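Local atomic coordinates of ReP1-NCXSQ (Loligo pealei, PDB entry 3PPT), a protein that binds and may transport fatty acids such as palmitoleate, also binds phosphoinositides, and stimulates the squid nerve Na+/Ca2+ exchanger when phosphorylated. Residues D18-V23 against M32-T37; S50-T53 against K58-D61; Q40-D45 against G110-I115; V23-V28 against T74-K79. All blocks are in the same frame, centred on the assembly; numbering follows the deposited sequence. Where two conformers were deposited one is given.

Interaction 1. Residues D18-V23 against M32-T37; sequences DYMKAV and MANAAT. With PAM (palmitoleic acid), chain B.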
loop_
_atom_site.group_PDB
_atom_site.type_symbol
_atom_site.label_atom_id
_atom_site.label_comp_id
_atom_site.label_asym_id
_atom_site.label_seq_id
_atom_site.Cartn_x
_atom_site.Cartn_y
_atom_site.Cartn_z
ATOM N N ASP A 18 4.054 -10.471 -10.389
ATOM C CA ASP A 18 2.771 -10.907 -10.936
ATOM C C ASP A 18 1.635 -9.930 -10.594
ATOM O O ASP A 18 0.746 -9.718 -11.417
ATOM C CB ASP A 18 2.432 -12.335 -10.494
ATOM C CG ASP A 18 3.050 -13.392 -11.405
ATOM O OD1 ASP A 18 3.796 -13.030 -12.344
ATOM O OD2 ASP A 18 2.786 -14.589 -11.191
ATOM N N TYR A 19 1.669 -9.334 -9.400
ATOM C CA TYR A 19 0.706 -8.299 -9.040
ATOM C C TYR A 19 0.793 -7.150 -10.059
ATOM O O TYR A 19 -0.221 -6.714 -10.630
ATOM C CB TYR A 19 0.921 -7.785 -7.601
ATOM C CG TYR A 19 -0.058 -6.672 -7.283
ATOM C CD1 TYR A 19 -1.319 -6.960 -6.776
ATOM C CD2 TYR A 19 0.257 -5.338 -7.544
ATOM C CE1 TYR A 19 -2.232 -5.961 -6.540
ATOM C CE2 TYR A 19 -0.655 -4.336 -7.315
ATOM C CZ TYR A 19 -1.897 -4.652 -6.814
ATOM O OH TYR A 19 -2.815 -3.660 -6.594
ATOM N N MET A 20 2.006 -6.647 -10.284
ATOM C CA MET A 20 2.188 -5.558 -11.230
ATOM C C MET A 20 1.774 -5.933 -12.657
ATOM O O MET A 20 1.169 -5.121 -13.346
ATOM C CB MET A 20 3.630 -5.060 -11.207
ATOM C CG MET A 20 3.973 -4.292 -9.927
ATOM S SD MET A 20 5.566 -3.478 -10.041
ATOM C CE MET A 20 6.670 -4.893 -9.973
ATOM N N LYS A 21 2.085 -7.151 -13.099
ATOM C CA LYS A 21 1.646 -7.591 -14.424
ATOM C C LYS A 21 0.123 -7.578 -14.521
ATOM O O LYS A 21 -0.430 -7.154 -15.530
ATOM C CB LYS A 21 2.192 -8.978 -14.755
ATOM C CG LYS A 21 3.683 -8.981 -15.066
ATOM C CD LYS A 21 4.178 -10.383 -15.388
ATOM C CE LYS A 21 5.662 -10.366 -15.693
ATOM N NZ LYS A 21 6.182 -11.734 -15.954
ATOM N N ALA A 22 -0.553 -7.997 -13.454
ATOM C CA ALA A 22 -2.009 -8.091 -13.462
ATOM C C ALA A 22 -2.654 -6.713 -13.561
ATOM O O ALA A 22 -3.728 -6.580 -14.142
ATOM C CB ALA A 22 -2.505 -8.828 -12.238
ATOM N N VAL A 23 -2.006 -5.683 -13.018
ATOM C CA VAL A 23 -2.580 -4.339 -13.112
ATOM C C VAL A 23 -2.056 -3.567 -14.323
ATOM O O VAL A 23 -2.481 -2.445 -14.573
ATOM C CB VAL A 23 -2.440 -3.503 -11.806
ATOM C CG1 VAL A 23 -3.039 -4.254 -10.629
ATOM C CG2 VAL A 23 -0.984 -3.130 -11.532
ATOM N N MET A 32 12.109 -1.218 -12.086
ATOM C CA MET A 32 12.390 -0.264 -11.017
ATOM C C MET A 32 11.663 -0.622 -9.721
ATOM O O MET A 32 12.249 -0.602 -8.641
ATOM C CB MET A 32 12.009 1.149 -11.458
ATOM C CG MET A 32 12.795 1.643 -12.664
ATOM S SD MET A 32 12.596 3.412 -12.944
ATOM C CE MET A 32 10.900 3.462 -13.505
ATOM N N ALA A 33 10.384 -0.958 -9.834
ATOM C CA ALA A 33 9.572 -1.249 -8.670
ATOM C C ALA A 33 10.007 -2.525 -7.971
ATOM O O ALA A 33 10.020 -2.563 -6.747
ATOM C CB ALA A 33 8.104 -1.303 -9.037
ATOM N N ASN A 34 10.354 -3.566 -8.733
ATOM C CA ASN A 34 10.838 -4.800 -8.125
ATOM C C ASN A 34 12.121 -4.577 -7.325
ATOM O O ASN A 34 12.312 -5.183 -6.264
ATOM C CB ASN A 34 11.058 -5.890 -9.180
ATOM C CG ASN A 34 9.764 -6.571 -9.603
ATOM O OD1 ASN A 34 8.936 -6.933 -8.764
ATOM N ND2 ASN A 34 9.583 -6.752 -10.906
ATOM N N ALA A 35 12.996 -3.711 -7.834
ATOM C CA ALA A 35 14.289 -3.458 -7.204
ATOM C C ALA A 35 14.202 -2.471 -6.047
ATOM O O ALA A 35 15.156 -2.322 -5.291
ATOM C CB ALA A 35 15.284 -2.961 -8.236
ATOM N N ALA A 36 13.072 -1.784 -5.921
ATOM C CA ALA A 36 12.934 -0.731 -4.924
ATOM C C ALA A 36 12.887 -1.260 -3.495
ATOM O O ALA A 36 12.494 -2.404 -3.245
ATOM C CB ALA A 36 11.687 0.102 -5.206
ATOM N N THR A 37 13.241 -0.389 -2.560
ATOM C CA THR A 37 13.075 -0.653 -1.136
ATOM C C THR A 37 12.269 0.504 -0.557
ATOM O O THR A 37 12.811 1.392 0.091
ATOM C CB THR A 37 14.434 -0.772 -0.414
ATOM O OG1 THR A 37 15.263 -1.698 -1.124
ATOM C CG2 THR A 37 14.239 -1.259 1.021
HETATM C C1 PAM B . 4.057 -1.241 -1.599
HETATM O O1 PAM B . 3.633 -0.224 -0.994
HETATM O O2 PAM B . 4.993 -1.935 -1.136
HETATM C C2 PAM B . 3.438 -1.662 -2.922
HETATM C C3 PAM B . 2.503 -0.621 -3.521
HETATM C C4 PAM B . 1.972 -1.084 -4.876
HETATM C C5 PAM B . 1.160 0.029 -5.537
HETATM C C6 PAM B . 0.552 -0.343 -6.886
HETATM C C7 PAM B . 1.598 -0.810 -7.891
HETATM C C8 PAM B . 2.614 0.287 -8.180
HETATM C C9 PAM B . 3.652 -0.220 -9.148
HETATM C C10 PAM B . 4.669 0.542 -9.556
HETATM C C11 PAM B . 4.860 1.961 -9.077
HETATM C C12 PAM B . 6.205 2.076 -8.377
HETATM C C13 PAM B . 6.055 2.186 -6.869
HETATM C C14 PAM B . 5.534 3.562 -6.478
HETATM C C15 PAM B . 5.503 3.697 -4.963
HETATM C C16 PAM B . 5.992 5.057 -4.527
#
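Met-20 and Ala-33 mark the nearest approach of the two backbones, with their CA atoms 8.9 Å apart; they belong to helices 16-23 and 27-35, the helix-turn-helix lid of the fatty-acid-binding-protein barrel. The gap is bridged mainly by one long side chain. Met-20 runs out from its helix towards helix 27-35, and its SD lies 3.5 Å from Ala-33 CB, the methyl that meets it from the facing helix. A bend at the last torsion (chi3 -71°) then turns the terminal methyl onto the amide of Asn-34, past whose side chain it slides in the opposite direction. The Asn-34 amide itself is held from outside, ND2 bonding to Asp-17. Both apolar partners also face the bound palmitoleic acid: SD of Met-20 is 3.9 Å from PAM C9, at the double bond, and CB of Ala-33 is 3.9 Å from PAM C12. With an alanine in place of Met-20, the two helices would probably lose their main apolar bridge here, leaving a gap beside Ala-33 and beside the middle of the lipid chain. The closest atoms across the contact are Met-20 CE and Asn-34 OD1, at 3.3 Å.

Interaction 2. Residues S50-T53 against K58-D61; sequences SIKT and KTTD. With PAM (palmitoleic acid), chain B.
Ile-51 meets the facing strand through its backbone: its O receives a CA-H...O contact from Asp-61 CA and a hydrogen bond from a water that also bonds to Thr-53 OG1 and Thr-60 OG1. Lys-52 pairs with Asp-61 in a non-hydrogen-bonded antiparallel position, CA to CA 4.5 Å. Their side chains lie alongside, and bends at chi3 and chi4 (-66° and -69°) curl the lysine into a salt bridge, NZ to Asp-61 OD1 2.6 Å, on the syn side of the carboxylate and 16° out of its plane; this short bond is that of one of two deposited Asp-61 conformers. The aliphatic part of Lys-52 also crosses Thr-59, CG to CG2 3.8 Å. Thr-53 and Thr-60 form the hydrogen-bonded pair, each N 2.9 Å from the other's O. On this face, opposite the salt bridge, the two threonines stand side by side and their hydroxyls share the water. The fatty-acid tail ends here, with PAM C16 3.1 Å from both Thr-53 O and Lys-58 O. The contact belongs to the beta hairpin of strands 48-54 and 59-65; strand 39-45 flanks 48-54 on its other side, bonding Lys-52 to Glu-41 and Ser-50 to Lys-43 through the backbone.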
loop_
_atom_site.group_PDB
_atom_site.type_symbol
_atom_site.label_atom_id
_atom_site.label_comp_id
_atom_site.label_asym_id
_atom_site.label_seq_id
_atom_site.Cartn_x
_atom_site.Cartn_y
_atom_site.Cartn_z
ATOM N N SER A 50 -3.064 9.573 6.505
ATOM C CA SER A 50 -2.256 9.818 5.319
ATOM C C SER A 50 -1.175 8.761 5.194
ATOM O O SER A 50 -0.661 8.256 6.195
ATOM C CB SER A 50 -1.651 11.220 5.315
ATOM O OG SER A 50 -0.740 11.382 6.382
ATOM N N ILE A 51 -0.855 8.412 3.956
ATOM C CA ILE A 51 0.192 7.432 3.691
ATOM C C ILE A 51 1.075 7.933 2.567
ATOM O O ILE A 51 0.603 8.170 1.449
ATOM C CB ILE A 51 -0.384 6.063 3.280
ATOM C CG1 ILE A 51 -1.354 5.537 4.341
ATOM C CG2 ILE A 51 0.745 5.065 3.052
ATOM C CD1 ILE A 51 -1.907 4.161 4.035
ATOM N N LYS A 52 2.357 8.109 2.878
ATOM C CA LYS A 52 3.359 8.492 1.889
ATOM C C LYS A 52 4.240 7.287 1.610
ATOM O O LYS A 52 4.866 6.743 2.524
ATOM C CB LYS A 52 4.218 9.664 2.392
ATOM C CG LYS A 52 5.327 10.045 1.407
ATOM C CD LYS A 52 6.285 11.108 1.953
ATOM C CE LYS A 52 5.610 12.434 2.170
ATOM N NZ LYS A 52 5.224 13.084 0.892
ATOM N N THR A 53 4.288 6.869 0.348
ATOM C CA THR A 53 5.145 5.754 -0.050
ATOM C C THR A 53 6.238 6.309 -0.935
ATOM O O THR A 53 5.943 6.898 -1.973
ATOM C CB THR A 53 4.367 4.659 -0.817
ATOM O OG1 THR A 53 3.229 4.254 -0.038
ATOM C CG2 THR A 53 5.258 3.453 -1.070
ATOM N N LYS A 58 9.929 7.472 -7.496
ATOM C CA LYS A 58 8.510 7.829 -7.439
ATOM C C LYS A 58 8.008 7.851 -6.002
ATOM O O LYS A 58 8.338 6.972 -5.211
ATOM C CB LYS A 58 7.675 6.808 -8.234
ATOM C CG LYS A 58 6.155 7.047 -8.232
ATOM C CD LYS A 58 5.795 8.293 -9.021
ATOM C CE LYS A 58 4.295 8.517 -9.073
ATOM N NZ LYS A 58 3.950 9.690 -9.929
ATOM N N THR A 59 7.192 8.847 -5.682
ATOM C CA THR A 59 6.514 8.915 -4.387
ATOM C C THR A 59 5.019 9.055 -4.601
ATOM O O THR A 59 4.581 9.773 -5.506
ATOM C CB THR A 59 7.026 10.109 -3.575
ATOM O OG1 THR A 59 8.384 9.864 -3.213
ATOM C CG2 THR A 59 6.223 10.312 -2.291
ATOM N N THR A 60 4.236 8.337 -3.803
ATOM C CA THR A 60 2.796 8.536 -3.770
ATOM C C THR A 60 2.389 9.072 -2.412
ATOM O O THR A 60 3.003 8.761 -1.388
ATOM C CB THR A 60 2.014 7.235 -4.033
ATOM O OG1 THR A 60 2.375 6.245 -3.060
ATOM C CG2 THR A 60 2.306 6.724 -5.424
ATOM N N ASP A 61 1.342 9.884 -2.426
ATOM C CA ASP A 61 0.761 10.432 -1.219
ATOM C C ASP A 61 -0.734 10.304 -1.315
ATOM O O ASP A 61 -1.338 10.701 -2.318
ATOM C CB ASP A 61 1.101 11.911 -1.089
ATOM C CG ASP A 61 2.534 12.137 -0.761
ATOM O OD1 ASP A 61 2.903 11.909 0.407
ATOM O OD2 ASP A 61 3.289 12.543 -1.667
HETATM C C1 PAM B . 4.057 -1.241 -1.599
HETATM O O1 PAM B . 3.633 -0.224 -0.994
HETATM O O2 PAM B . 4.993 -1.935 -1.136
HETATM C C2 PAM B . 3.438 -1.662 -2.922
HETATM C C3 PAM B . 2.503 -0.621 -3.521
HETATM C C4 PAM B . 1.972 -1.084 -4.876
HETATM C C5 PAM B . 1.160 0.029 -5.537
HETATM C C6 PAM B . 0.552 -0.343 -6.886
HETATM C C7 PAM B . 1.598 -0.810 -7.891
HETATM C C8 PAM B . 2.614 0.287 -8.180
HETATM C C9 PAM B . 3.652 -0.220 -9.148
HETATM C C10 PAM B . 4.669 0.542 -9.556
HETATM C C11 PAM B . 4.860 1.961 -9.077
HETATM C C12 PAM B . 6.205 2.076 -8.377
HETATM C C13 PAM B . 6.055 2.186 -6.869
HETATM C C14 PAM B . 5.534 3.562 -6.478
HETATM C C15 PAM B . 5.503 3.697 -4.963
HETATM C C16 PAM B . 5.992 5.057 -4.527
HETATM O O HOH W 1 1.247 6.175 -0.541
#

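Interaction 3. Residues Q40-D45 against G110-I115; sequences QEIKID and GKMHMI. With PAM (palmitoleic acid), chain B.
Gln-40 NE2 makes the polar contacts between strands 39-45 and 111-118, which face each other across the interior of the barrel at about 100°, their axes 11.6 Å apart. It gives a weak hydrogen bond to Met-114 SD at 3.4 Å, with an N-H...S angle of 150°, the two side chains crossing at about a right angle. The same nitrogen lies 2.9 Å from the carboxylate oxygen O1 of palmitoleic acid, which Met-114 SD and CE also approach. With its chain extended beyond CG (chi2 -172°), Gln-40 carries the amide well into the barrel interior. Its OE1 is hydrogen-bonded to Arg-105 NE on strand 101-108, which leaves the NH2 end turned to the ligand.

Van der Waals packing comes from Met-112. Its bent chain (chi3 66°) brings the terminal methyl over the face of the Gln-40 amide, CE 3.6 Å from OE1, while SD forms the apolar pair with Ile-42, 4.0 Å from CD1.

A leucine in place of Gln-40 would probably leave Arg-105 NE without its acceptor and remove a polar neighbour from the lipid carboxylate. Tyr-127 and Arg-125 also hydrogen-bond the fatty acid, so its headgroup sits in a polar patch bordered by the Met-114 thioether, where nearby arginine charge would probably help to stabilise a carboxylate inside the barrel.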
loop_
_atom_site.group_PDB
_atom_site.type_symbol
_atom_site.label_atom_id
_atom_site.label_comp_id
_atom_site.label_asym_id
_atom_site.label_seq_id
_atom_site.Cartn_x
_atom_site.Cartn_y
_atom_site.Cartn_z
ATOM N N GLN A 40 7.131 3.505 3.853
ATOM C CA GLN A 40 5.792 4.048 4.038
ATOM C C GLN A 40 5.773 4.836 5.330
ATOM O O GLN A 40 6.258 4.366 6.372
ATOM C CB GLN A 40 4.729 2.952 4.081
ATOM C CG GLN A 40 4.495 2.299 2.723
ATOM C CD GLN A 40 3.305 1.350 2.718
ATOM O OE1 GLN A 40 2.351 1.538 3.479
ATOM N NE2 GLN A 40 3.344 0.336 1.848
ATOM N N GLU A 41 5.198 6.028 5.267
ATOM C CA GLU A 41 4.995 6.840 6.449
ATOM C C GLU A 41 3.516 7.071 6.605
ATOM O O GLU A 41 2.863 7.627 5.718
ATOM C CB GLU A 41 5.745 8.144 6.312
ATOM C CG GLU A 41 7.216 7.922 6.465
ATOM C CD GLU A 41 8.021 9.124 6.084
ATOM O OE1 GLU A 41 8.104 9.389 4.869
ATOM O OE2 GLU A 41 8.568 9.791 6.995
ATOM N N ILE A 42 2.993 6.606 7.731
ATOM C CA ILE A 42 1.562 6.589 7.960
ATOM C C ILE A 42 1.262 7.478 9.153
ATOM O O ILE A 42 1.882 7.349 10.216
ATOM C CB ILE A 42 1.095 5.137 8.226
ATOM C CG1 ILE A 42 1.414 4.257 7.004
ATOM C CG2 ILE A 42 -0.387 5.084 8.616
ATOM C CD1 ILE A 42 1.037 2.797 7.166
ATOM N N LYS A 43 0.336 8.405 8.951
ATOM C CA LYS A 43 -0.115 9.299 10.009
ATOM C C LYS A 43 -1.601 9.093 10.223
ATOM O O LYS A 43 -2.349 8.883 9.262
ATOM C CB LYS A 43 0.158 10.752 9.633
ATOM C CG LYS A 43 1.635 11.068 9.532
ATOM C CD LYS A 43 1.880 12.393 8.836
ATOM C CE LYS A 43 3.363 12.636 8.664
ATOM N NZ LYS A 43 3.991 13.053 9.942
ATOM N N ILE A 44 -2.021 9.136 11.485
ATOM C CA ILE A 44 -3.413 8.917 11.835
ATOM C C ILE A 44 -3.835 9.954 12.858
ATOM O O ILE A 44 -3.158 10.154 13.874
ATOM C CB ILE A 44 -3.626 7.523 12.431
ATOM C CG1 ILE A 44 -3.107 6.459 11.465
ATOM C CG2 ILE A 44 -5.113 7.276 12.702
ATOM C CD1 ILE A 44 -3.010 5.094 12.092
ATOM N N ASP A 45 -4.943 10.628 12.576
ATOM C CA ASP A 45 -5.543 11.563 13.524
ATOM C C ASP A 45 -7.041 11.270 13.534
ATOM O O ASP A 45 -7.772 11.689 12.633
ATOM C CB ASP A 45 -5.258 13.009 13.100
ATOM C CG ASP A 45 -5.654 14.030 14.148
ATOM O OD1 ASP A 45 -6.427 13.693 15.069
ATOM O OD2 ASP A 45 -5.194 15.183 14.034
ATOM N N GLY A 110 5.096 -7.034 15.372
ATOM C CA GLY A 110 5.904 -5.830 15.207
ATOM C C GLY A 110 6.148 -5.344 13.784
ATOM O O GLY A 110 6.680 -4.260 13.580
ATOM N N LYS A 111 5.750 -6.157 12.815
ATOM C CA LYS A 111 5.981 -5.915 11.390
ATOM C C LYS A 111 4.696 -5.660 10.634
ATOM O O LYS A 111 3.671 -6.269 10.921
ATOM C CB LYS A 111 6.706 -7.093 10.772
ATOM C CG LYS A 111 8.059 -7.268 11.394
ATOM C CD LYS A 111 8.959 -8.145 10.594
ATOM C CE LYS A 111 10.314 -8.206 11.277
ATOM N NZ LYS A 111 11.128 -9.289 10.720
ATOM N N MET A 112 4.750 -4.751 9.668
ATOM C CA MET A 112 3.563 -4.465 8.879
ATOM C C MET A 112 3.479 -5.431 7.719
ATOM O O MET A 112 4.378 -5.480 6.878
ATOM C CB MET A 112 3.577 -3.024 8.382
ATOM C CG MET A 112 2.344 -2.692 7.549
ATOM S SD MET A 112 2.208 -0.976 6.981
ATOM C CE MET A 112 3.589 -0.845 5.848
ATOM N N HIS A 113 2.406 -6.215 7.697
ATOM C CA HIS A 113 2.114 -7.094 6.573
ATOM C C HIS A 113 1.154 -6.382 5.647
ATOM O O HIS A 113 0.043 -6.041 6.044
ATOM C CB HIS A 113 1.468 -8.392 7.054
ATOM C CG HIS A 113 2.399 -9.267 7.823
ATOM N ND1 HIS A 113 2.622 -10.587 7.490
ATOM C CD2 HIS A 113 3.186 -9.008 8.891
ATOM C CE1 HIS A 113 3.494 -11.106 8.334
ATOM N NE2 HIS A 113 3.857 -10.167 9.192
ATOM N N MET A 114 1.605 -6.150 4.417
ATOM C CA MET A 114 0.772 -5.564 3.384
ATOM C C MET A 114 0.455 -6.648 2.365
ATOM O O MET A 114 1.358 -7.209 1.751
ATOM C CB MET A 114 1.474 -4.377 2.726
ATOM C CG MET A 114 0.586 -3.658 1.729
ATOM S SD MET A 114 1.536 -2.412 0.823
ATOM C CE MET A 114 0.240 -1.652 -0.162
ATOM N N ILE A 115 -0.832 -6.956 2.213
ATOM C CA ILE A 115 -1.270 -7.973 1.265
ATOM C C ILE A 115 -2.021 -7.293 0.137
ATOM O O ILE A 115 -2.958 -6.532 0.374
ATOM C CB ILE A 115 -2.155 -9.036 1.939
ATOM C CG1 ILE A 115 -1.378 -9.714 3.072
ATOM C CG2 ILE A 115 -2.609 -10.070 0.927
ATOM C CD1 ILE A 115 -2.190 -10.687 3.888
HETATM C C1 PAM B . 4.057 -1.241 -1.599
HETATM O O1 PAM B . 3.633 -0.224 -0.994
HETATM O O2 PAM B . 4.993 -1.935 -1.136
HETATM C C2 PAM B . 3.438 -1.662 -2.922
HETATM C C3 PAM B . 2.503 -0.621 -3.521
HETATM C C4 PAM B . 1.972 -1.084 -4.876
HETATM C C5 PAM B . 1.160 0.029 -5.537
HETATM C C6 PAM B . 0.552 -0.343 -6.886
HETATM C C7 PAM B . 1.598 -0.810 -7.891
HETATM C C8 PAM B . 2.614 0.287 -8.180
HETATM C C9 PAM B . 3.652 -0.220 -9.148
HETATM C C10 PAM B . 4.669 0.542 -9.556
HETATM C C11 PAM B . 4.860 1.961 -9.077
HETATM C C12 PAM B . 6.205 2.076 -8.377
HETATM C C13 PAM B . 6.055 2.186 -6.869
HETATM C C14 PAM B . 5.534 3.562 -6.478
HETATM C C15 PAM B . 5.503 3.697 -4.963
HETATM C C16 PAM B . 5.992 5.057 -4.527
#

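Interaction 4. Residues V23-V28 against T74-K79; sequences VGVGMV and TGDGRK. With PAM (palmitoleic acid), chain B.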
loop_
_atom_site.group_PDB
_atom_site.type_symbol
_atom_site.label_atom_id
_atom_site.label_comp_id
_atom_site.label_asym_id
_atom_site.label_seq_id
_atom_site.Cartn_x
_atom_site.Cartn_y
_atom_site.Cartn_z
ATOM N N VAL A 23 -2.006 -5.683 -13.018
ATOM C CA VAL A 23 -2.580 -4.339 -13.112
ATOM C C VAL A 23 -2.056 -3.567 -14.323
ATOM O O VAL A 23 -2.481 -2.445 -14.573
ATOM C CB VAL A 23 -2.440 -3.503 -11.806
ATOM C CG1 VAL A 23 -3.039 -4.254 -10.629
ATOM C CG2 VAL A 23 -0.984 -3.130 -11.532
ATOM N N GLY A 24 -1.142 -4.173 -15.078
ATOM C CA GLY A 24 -0.725 -3.609 -16.353
ATOM C C GLY A 24 0.545 -2.774 -16.343
ATOM O O GLY A 24 0.788 -2.014 -17.283
ATOM N N VAL A 25 1.370 -2.906 -15.306
ATOM C CA VAL A 25 2.615 -2.134 -15.242
ATOM C C VAL A 25 3.578 -2.587 -16.337
ATOM O O VAL A 25 3.758 -3.781 -16.561
ATOM C CB VAL A 25 3.292 -2.251 -13.858
ATOM C CG1 VAL A 25 4.513 -1.355 -13.785
ATOM C CG2 VAL A 25 2.292 -1.903 -12.750
ATOM N N GLY A 26 4.189 -1.621 -17.020
ATOM C CA GLY A 26 5.123 -1.896 -18.086
ATOM C C GLY A 26 6.454 -2.433 -17.607
ATOM O O GLY A 26 6.785 -2.399 -16.428
ATOM N N MET A 27 7.239 -2.902 -18.555
ATOM C CA MET A 27 8.489 -3.582 -18.262
ATOM C C MET A 27 9.494 -2.744 -17.465
ATOM O O MET A 27 10.058 -3.200 -16.462
ATOM C CB MET A 27 9.112 -4.019 -19.581
ATOM C CG MET A 27 10.454 -4.643 -19.437
ATOM S SD MET A 27 11.044 -5.153 -21.045
ATOM C CE MET A 27 12.644 -5.787 -20.568
ATOM N N VAL A 28 9.732 -1.521 -17.915
ATOM C CA VAL A 28 10.734 -0.681 -17.274
ATOM C C VAL A 28 10.319 -0.329 -15.847
ATOM O O VAL A 28 11.130 -0.394 -14.915
ATOM C CB VAL A 28 11.022 0.578 -18.100
ATOM C CG1 VAL A 28 11.970 1.497 -17.349
ATOM C CG2 VAL A 28 11.605 0.189 -19.460
ATOM N N THR A 74 -2.701 5.662 -8.593
ATOM C CA THR A 74 -1.680 4.759 -8.078
ATOM C C THR A 74 -0.289 5.157 -8.560
ATOM O O THR A 74 -0.147 5.976 -9.475
ATOM C CB THR A 74 -1.961 3.309 -8.485
ATOM O OG1 THR A 74 -1.839 3.181 -9.906
ATOM C CG2 THR A 74 -3.355 2.891 -8.045
ATOM N N GLY A 75 0.736 4.552 -7.961
ATOM C CA GLY A 75 2.106 4.867 -8.316
ATOM C C GLY A 75 2.424 4.652 -9.779
ATOM O O GLY A 75 3.236 5.376 -10.352
ATOM N N ASP A 76 1.790 3.649 -10.374
ATOM C CA ASP A 76 1.984 3.341 -11.784
ATOM C C ASP A 76 1.048 4.131 -12.697
ATOM O O ASP A 76 1.127 4.000 -13.917
ATOM C CB ASP A 76 1.849 1.838 -12.043
ATOM C CG ASP A 76 0.500 1.279 -11.612
ATOM O OD1 ASP A 76 0.112 1.464 -10.432
ATOM O OD2 ASP A 76 -0.179 0.634 -12.453
ATOM N N GLY A 77 0.158 4.932 -12.113
ATOM C CA GLY A 77 -0.653 5.868 -12.869
ATOM C C GLY A 77 -2.095 5.491 -13.153
ATOM O O GLY A 77 -2.730 6.121 -13.989
ATOM N N ARG A 78 -2.629 4.490 -12.460
ATOM C CA ARG A 78 -4.026 4.112 -12.671
ATOM C C ARG A 78 -4.953 5.013 -11.866
ATOM O O ARG A 78 -4.711 5.275 -10.693
ATOM C CB ARG A 78 -4.261 2.648 -12.290
ATOM C CG ARG A 78 -3.643 1.661 -13.255
ATOM C CD ARG A 78 -3.678 0.250 -12.709
ATOM N NE ARG A 78 -2.738 0.115 -11.601
ATOM C CZ ARG A 78 -3.051 -0.227 -10.354
ATOM N NH1 ARG A 78 -4.304 -0.528 -10.014
ATOM N NH2 ARG A 78 -2.090 -0.292 -9.447
ATOM N N LYS A 79 -6.029 5.471 -12.491
ATOM C CA LYS A 79 -7.027 6.276 -11.805
ATOM C C LYS A 79 -8.087 5.346 -11.241
ATOM O O LYS A 79 -8.714 4.587 -11.984
ATOM C CB LYS A 79 -7.671 7.271 -12.775
ATOM C CG LYS A 79 -6.666 8.126 -13.517
ATOM C CD LYS A 79 -5.940 9.067 -12.572
ATOM C CE LYS A 79 -5.201 10.156 -13.343
ATOM N NZ LYS A 79 -4.594 11.179 -12.444
HETATM C C1 PAM B . 4.057 -1.241 -1.599
HETATM O O1 PAM B . 3.633 -0.224 -0.994
HETATM O O2 PAM B . 4.993 -1.935 -1.136
HETATM C C2 PAM B . 3.438 -1.662 -2.922
HETATM C C3 PAM B . 2.503 -0.621 -3.521
HETATM C C4 PAM B . 1.972 -1.084 -4.876
HETATM C C5 PAM B . 1.160 0.029 -5.537
HETATM C C6 PAM B . 0.552 -0.343 -6.886
HETATM C C7 PAM B . 1.598 -0.810 -7.891
HETATM C C8 PAM B . 2.614 0.287 -8.180
HETATM C C9 PAM B . 3.652 -0.220 -9.148
HETATM C C10 PAM B . 4.669 0.542 -9.556
HETATM C C11 PAM B . 4.860 1.961 -9.077
HETATM C C12 PAM B . 6.205 2.076 -8.377
HETATM C C13 PAM B . 6.055 2.186 -6.869
HETATM C C14 PAM B . 5.534 3.562 -6.478
HETATM C C15 PAM B . 5.503 3.697 -4.963
HETATM C C16 PAM B . 5.992 5.057 -4.527
#
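The guanidinium of Arg-78 is sandwiched between Val-23 and Thr-74: Val-23 CB stands 3.6 Å above the centre of one face, measured to the plane of the Arg-78 group, and Thr-74 OG1 sits over the opposite face, displaced toward the rim. At its edge, in the plane, lie the Asp-76 carboxylate and C6 of palmitoleic acid. Two nitrogens of Arg-78 grip the carboxylate side-on, each oxygen of Asp-76 accepting with its syn lone pair. Arg-78 NE bonds Asp-76 OD2 at 2.7 Å, nearly straight at 169° and in the guanidinium plane, while Arg-78 NH2 reaches Asp-76 OD1 at 3.0 Å, tilted 22° from that plane. A third bond comes from Thr-74 OG1, which donates to Asp-76 OD1 at 2.7 Å from above the carboxylate plane, so that OD1 has two donors.

Thr-74 and Asp-76 belong to a type I beta turn, Thr-74 to Gly-77, and Arg-78 follows it, in the loop joining strands 70-73 and 79-87. Facing it is the end of helix 16-23, where Gly-24 closes a Schellman motif with positive phi before the chain passes to helix 27-35, for which Gly-26 is the N-cap.

A bend at chi3 (-71°) swings the guanidinium under Val-23, whose O also lies 3.5 Å from Arg-78 CD. Val-25 comes in from the same segment, its CG2 3.6 Å from Asp-76 OD2, the two side chains crossing at about a right angle. On the ligand side, Asp-76 OD1 is 3.6 Å from PAM C8.

After strand 6-14, helix 16-23 enters the first contact. Interaction 1 closes a short loop by bringing helix 27-35 back against 16-23. Interaction 4, which shares Val-23, opens within that loop and closes only at 74-79, so the two cross and together tie the helical lid to a turn of the barrel. Interaction 3 opens at strand 39-45, before interaction 4 closes, and crosses it too, ending at strand 111-118 and joining two strands that face each other across the barrel interior. Interaction 2, the hairpin of strands 48-54 and 59-65, falls inside the spans of both 3 and 4; it adjoins strand 39-45 and touches Gly-75. All four contacts reach the fatty acid.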